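PDB 3T0Y: response regulator from Caulobacter vibrioides, which probably mimics a sigma factor through this N-terminal sigma-like domain, drawing an anti-sigma factor away from its target when phosphorylation of its receiver domain signals stress. Local coordinates for residues Q133-I136 with D137-A141; M91-P95 with R96-A100. All coordinates share one frame; numbering follows the deposited sequence. Where two conformers were deposited one is given.

Contact 1. Residues Q133-I136 with D137-A141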
loop_
_atom_site.group_PDB
_atom_site.type_symbol
_atom_site.label_atom_id
_atom_site.label_comp_id
_atom_site.label_asym_id
_atom_site.label_seq_id
_atom_site.Cartn_x
_atom_site.Cartn_y
_atom_site.Cartn_z
ATOM N N GLN C 133 2.668 14.386 5.239
ATOM C CA GLN C 133 3.607 15.071 6.109
ATOM C C GLN C 133 3.272 14.770 7.564
ATOM O O GLN C 133 4.160 14.535 8.388
ATOM C CB GLN C 133 3.577 16.577 5.877
ATOM C CG GLN C 133 4.664 17.303 6.662
ATOM C CD GLN C 133 6.073 16.839 6.287
ATOM O OE1 GLN C 133 6.676 16.008 6.974
ATOM N NE2 GLN C 133 6.600 17.380 5.197
ATOM N N ALA C 134 1.981 14.775 7.872
ATOM C CA ALA C 134 1.524 14.459 9.221
ATOM C C ALA C 134 2.022 13.088 9.636
ATOM O O ALA C 134 2.596 12.921 10.711
ATOM C CB ALA C 134 0.005 14.505 9.298
ATOM N N GLU C 135 1.796 12.105 8.774
ATOM C CA GLU C 135 2.202 10.746 9.071
ATOM C C GLU C 135 3.718 10.672 9.280
ATOM O O GLU C 135 4.196 10.058 10.233
ATOM C CB GLU C 135 1.733 9.792 7.966
ATOM C CG GLU C 135 2.280 8.386 8.065
ATOM C CD GLU C 135 1.989 7.732 9.408
ATOM O OE1 GLU C 135 2.691 6.751 9.743
ATOM O OE2 GLU C 135 1.074 8.199 10.126
ATOM N N ILE C 136 4.476 11.306 8.396
ATOM C CA ILE C 136 5.930 11.309 8.524
ATOM C C ILE C 136 6.372 11.915 9.858
ATOM O O ILE C 136 7.276 11.401 10.507
ATOM C CB ILE C 136 6.603 12.088 7.378
ATOM C CG1 ILE C 136 6.139 11.549 6.023
ATOM C CG2 ILE C 136 8.108 11.995 7.496
ATOM C CD1 ILE C 136 6.729 12.273 4.834
ATOM N N ASP C 137 5.724 12.998 10.273
ATOM C CA ASP C 137 6.144 13.690 11.488
ATOM C C ASP C 137 5.775 12.904 12.743
ATOM O O ASP C 137 6.499 12.938 13.739
ATOM C CB ASP C 137 5.583 15.116 11.538
ATOM C CG ASP C 137 6.220 16.040 10.490
ATOM O OD1 ASP C 137 7.320 15.705 9.977
ATOM O OD2 ASP C 137 5.623 17.103 10.183
ATOM N N ALA C 138 4.663 12.178 12.685
ATOM C CA ALA C 138 4.187 11.425 13.842
ATOM C C ALA C 138 4.988 10.147 14.108
ATOM O O ALA C 138 5.503 9.950 15.215
ATOM C CB ALA C 138 2.695 11.113 13.708
ATOM N N GLU C 139 5.108 9.287 13.098
ATOM C CA GLU C 139 5.700 7.963 13.300
ATOM C C GLU C 139 6.923 7.687 12.418
ATOM O O GLU C 139 7.841 6.964 12.823
ATOM C CB GLU C 139 4.649 6.871 13.055
ATOM C CG GLU C 139 3.248 7.172 13.611
ATOM C CD GLU C 139 2.191 6.229 13.041
ATOM O OE1 GLU C 139 1.159 5.982 13.712
ATOM O OE2 GLU C 139 2.399 5.724 11.913
ATOM N N LEU C 140 6.930 8.267 11.220
ATOM C CA LEU C 140 7.895 7.898 10.185
ATOM C C LEU C 140 9.227 8.650 10.233
ATOM O O LEU C 140 10.275 8.051 10.027
ATOM C CB LEU C 140 7.264 8.031 8.795
ATOM C CG LEU C 140 6.598 6.773 8.260
ATOM C CD1 LEU C 140 5.894 6.030 9.389
ATOM C CD2 LEU C 140 5.640 7.109 7.112
ATOM N N ALA C 141 9.180 9.961 10.443
ATOM C CA ALA C 141 10.397 10.747 10.660
ATOM C C ALA C 141 10.655 10.833 12.161
ATOM O O ALA C 141 11.698 10.392 12.643
ATOM C CB ALA C 141 10.272 12.146 10.060
HETATM O O HOH W 1 -0.294 8.222 12.541
#

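Contact 2. Residues M91-P95 with R96-A100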
loop_
_atom_site.group_PDB
_atom_site.type_symbol
_atom_site.label_atom_id
_atom_site.label_comp_id
_atom_site.label_asym_id
_atom_site.label_seq_id
_atom_site.Cartn_x
_atom_site.Cartn_y
_atom_site.Cartn_z
HETATM N N MSE C 91 5.401 2.815 3.157
HETATM C CA MSE C 91 4.231 1.952 3.106
HETATM C C MSE C 91 3.255 2.208 4.275
HETATM O O MSE C 91 2.111 1.726 4.271
HETATM C CB MSE C 91 4.648 0.484 3.005
HETATM C CG MSE C 91 5.489 0.180 1.755
HETATM SE SE MSE C 91 4.780 0.951 0.070
HETATM C CE MSE C 91 3.562 -0.507 -0.240
ATOM N N ARG C 92 3.714 2.977 5.262
ATOM C CA ARG C 92 2.880 3.356 6.411
ATOM C C ARG C 92 2.042 4.590 6.123
ATOM O O ARG C 92 1.225 4.988 6.942
ATOM C CB ARG C 92 3.751 3.627 7.639
ATOM C CG ARG C 92 4.432 2.386 8.169
ATOM C CD ARG C 92 3.398 1.477 8.793
ATOM N NE ARG C 92 2.759 2.173 9.902
ATOM C CZ ARG C 92 3.112 2.025 11.173
ATOM N NH1 ARG C 92 4.072 1.167 11.494
ATOM N NH2 ARG C 92 2.487 2.720 12.120
ATOM N N ILE C 93 2.271 5.220 4.974
ATOM C CA ILE C 93 1.457 6.352 4.567
ATOM C C ILE C 93 0.230 5.882 3.769
ATOM O O ILE C 93 0.336 5.029 2.879
ATOM C CB ILE C 93 2.286 7.300 3.691
ATOM C CG1 ILE C 93 3.458 7.845 4.507
ATOM C CG2 ILE C 93 1.410 8.404 3.137
ATOM C CD1 ILE C 93 4.535 8.438 3.683
ATOM N N ALA C 94 -0.928 6.443 4.084
ATOM C CA ALA C 94 -2.140 6.139 3.326
ATOM C C ALA C 94 -1.814 6.275 1.860
ATOM O O ALA C 94 -1.202 7.264 1.454
ATOM C CB ALA C 94 -3.275 7.084 3.695
ATOM N N PRO C 95 -2.213 5.280 1.061
ATOM C CA PRO C 95 -1.898 5.216 -0.373
ATOM C C PRO C 95 -2.137 6.525 -1.151
ATOM O O PRO C 95 -1.251 6.936 -1.904
ATOM C CB PRO C 95 -2.810 4.096 -0.878
ATOM C CG PRO C 95 -2.935 3.166 0.328
ATOM C CD PRO C 95 -2.951 4.093 1.522
ATOM N N ARG C 96 -3.287 7.169 -0.990
ATOM C CA ARG C 96 -3.545 8.372 -1.765
ATOM C C ARG C 96 -2.638 9.516 -1.317
ATOM O O ARG C 96 -2.280 10.384 -2.118
ATOM C CB ARG C 96 -5.022 8.769 -1.704
ATOM C CG ARG C 96 -5.606 9.179 -3.062
ATOM C CD ARG C 96 -5.669 7.986 -4.031
ATOM N NE ARG C 96 -5.737 8.395 -5.438
ATOM C CZ ARG C 96 -5.808 7.545 -6.457
ATOM N NH1 ARG C 96 -5.828 6.237 -6.227
ATOM N NH2 ARG C 96 -5.859 7.996 -7.706
ATOM N N SER C 97 -2.241 9.505 -0.053
ATOM C CA SER C 97 -1.359 10.548 0.452
ATOM C C SER C 97 0.043 10.236 -0.002
ATOM O O SER C 97 0.825 11.139 -0.284
ATOM C CB SER C 97 -1.408 10.628 1.975
ATOM O OG SER C 97 -2.726 10.905 2.432
ATOM N N ARG C 98 0.360 8.950 -0.082
ATOM C CA ARG C 98 1.668 8.524 -0.565
ATOM C C ARG C 98 1.906 8.893 -2.025
ATOM O O ARG C 98 3.018 9.260 -2.418
ATOM C CB ARG C 98 1.818 7.020 -0.424
ATOM C CG ARG C 98 3.263 6.580 -0.471
ATOM C CD ARG C 98 3.410 5.225 0.174
ATOM N NE ARG C 98 2.713 4.216 -0.589
ATOM C CZ ARG C 98 1.755 3.419 -0.142
ATOM N NH1 ARG C 98 1.340 3.470 1.112
ATOM N NH2 ARG C 98 1.223 2.541 -0.988
ATOM N N GLN C 99 0.871 8.735 -2.839
ATOM C CA GLN C 99 0.944 9.134 -4.231
ATOM C C GLN C 99 1.264 10.629 -4.374
ATOM O O GLN C 99 2.223 11.001 -5.040
ATOM C CB GLN C 99 -0.378 8.807 -4.907
ATOM C CG GLN C 99 -0.701 7.336 -4.850
ATOM C CD GLN C 99 -2.113 7.029 -5.299
ATOM O OE1 GLN C 99 -2.864 7.914 -5.693
ATOM N NE2 GLN C 99 -2.482 5.766 -5.234
ATOM N N ALA C 100 0.459 11.461 -3.717
ATOM C CA ALA C 100 0.565 12.903 -3.799
ATOM C C ALA C 100 1.927 13.340 -3.308
ATOM O O ALA C 100 2.559 14.224 -3.882
ATOM C CB ALA C 100 -0.497 13.530 -2.969
#

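Contact 1. Residues Q133-I136 with D137-A141
Two torsions carry Glu-135 forward along its own helix toward Glu-139: CG stands trans to the backbone N (chi1 171°), and a bend at chi2 (55°) swings the carboxylate over to it. Glu-139 sends its CG alongside its own backbone N and then runs extended, so the acid ends of two residues one turn apart meet, their planes almost perpendicular at 89°. Glu-135 OE1 lies 2.4 Å from Glu-139 OE2, a very short separation whose exact value is doubtful; a proton held by one acid would probably explain it. Arg-92 forms a salt bridge to that same OE2, which would temper the charge. A water adds a second link, donating to Glu-135 OE2 at 2.8 Å and more weakly to Glu-139 OE1. These residues close helix 122-140, which in this sigma-like domain probably forms the second half of a helix-turn-helix with helix 111-118. Regular bonding persists from Asp-137 N to Gln-133 O (2.9 Å) through Ala-138 N to Ala-134 O (3.0 Å) and Glu-139 N to Glu-135 O (3.1 Å). The last turn then widens into a pi-type turn, in which Leu-140 N makes a weak bond to Glu-135 O at 3.4 Å. Leu-140 sends CD2 against Glu-135 CG at 3.7 Å, while its side chain also reaches Ile-93. Gln-133 packs on the backbone of the other protein's chain.

Contact 2. Residues M91-P95 with R96-A100
Ala-94 O receives two backbone amides of the following turn: Arg-98 N at 2.8 Å, with an N-H...O angle of 153°, and Ser-97 N at 2.9 Å in a weak, bent bond. Gln-99 N continues the pattern to Pro-95 O at 2.9 Å. Around this backbone start the Arg-98 side chain doubles back over the preceding loop, bent at chi3 (66°), and its flat guanidinium slides between two neighbours. The selenium of Met-91, a selenomethionine, sits 3.8 Å above the centre of one face of that guanidinium, brought there by bends at its chi2 and chi3, while Pro-95 CA covers the opposite face nearer the rim. Ile-93 O approaches the guanidinium edge close to its plane, 2.6 Å from Arg-98 NH1, which also makes a weak hydrogen bond to Leu-90 O. What is built here is the N-terminus of helix 95-106 in the sigma-like domain: Ala-94 occupies the N-cap, and Pro-95 takes the first helical position, where a proline costs no backbone bond. Ile-93 packs its CG2 against the first turn, 3.4 Å from Arg-98 N and 3.8 Å from Ser-97 CB. The polar end of Ser-97 turns instead to Asp-131 of helix 122-140, tying the two helices together. Arg-98 NH2 binds Thr-41 OG1 and also Leu-35 O of the second subunit, so several bonds fix the rotation of a buried cation. The same subunit meets the helix start directly, Gln-88 OE1 of that copy accepting a hydrogen bond from Arg-96 N.

How the contacts relate
Contact 2 is buried and opens helix 95-106, whereas contact 1 lies at the surface and closes helix 122-140; the pair thus illustrates the two ends of helices within one sigma-like domain. Their chemistry follows place. In 91-95 with 96-100 a sheltered cation is covered on both faces and bonded to residues outside the segments, one of them in the second subunit, while in 133-136 with 137-141 two acids converge beside water. The contacts nevertheless touch, with centres about 12 Å apart. Arg-92 NH2 reaches Glu-139 OE2 at 3.0 Å, and Leu-140 CD2 rests 3.5 Å from Ile-93 CG1, joining the chain's last helix to the loop before helix 95-106.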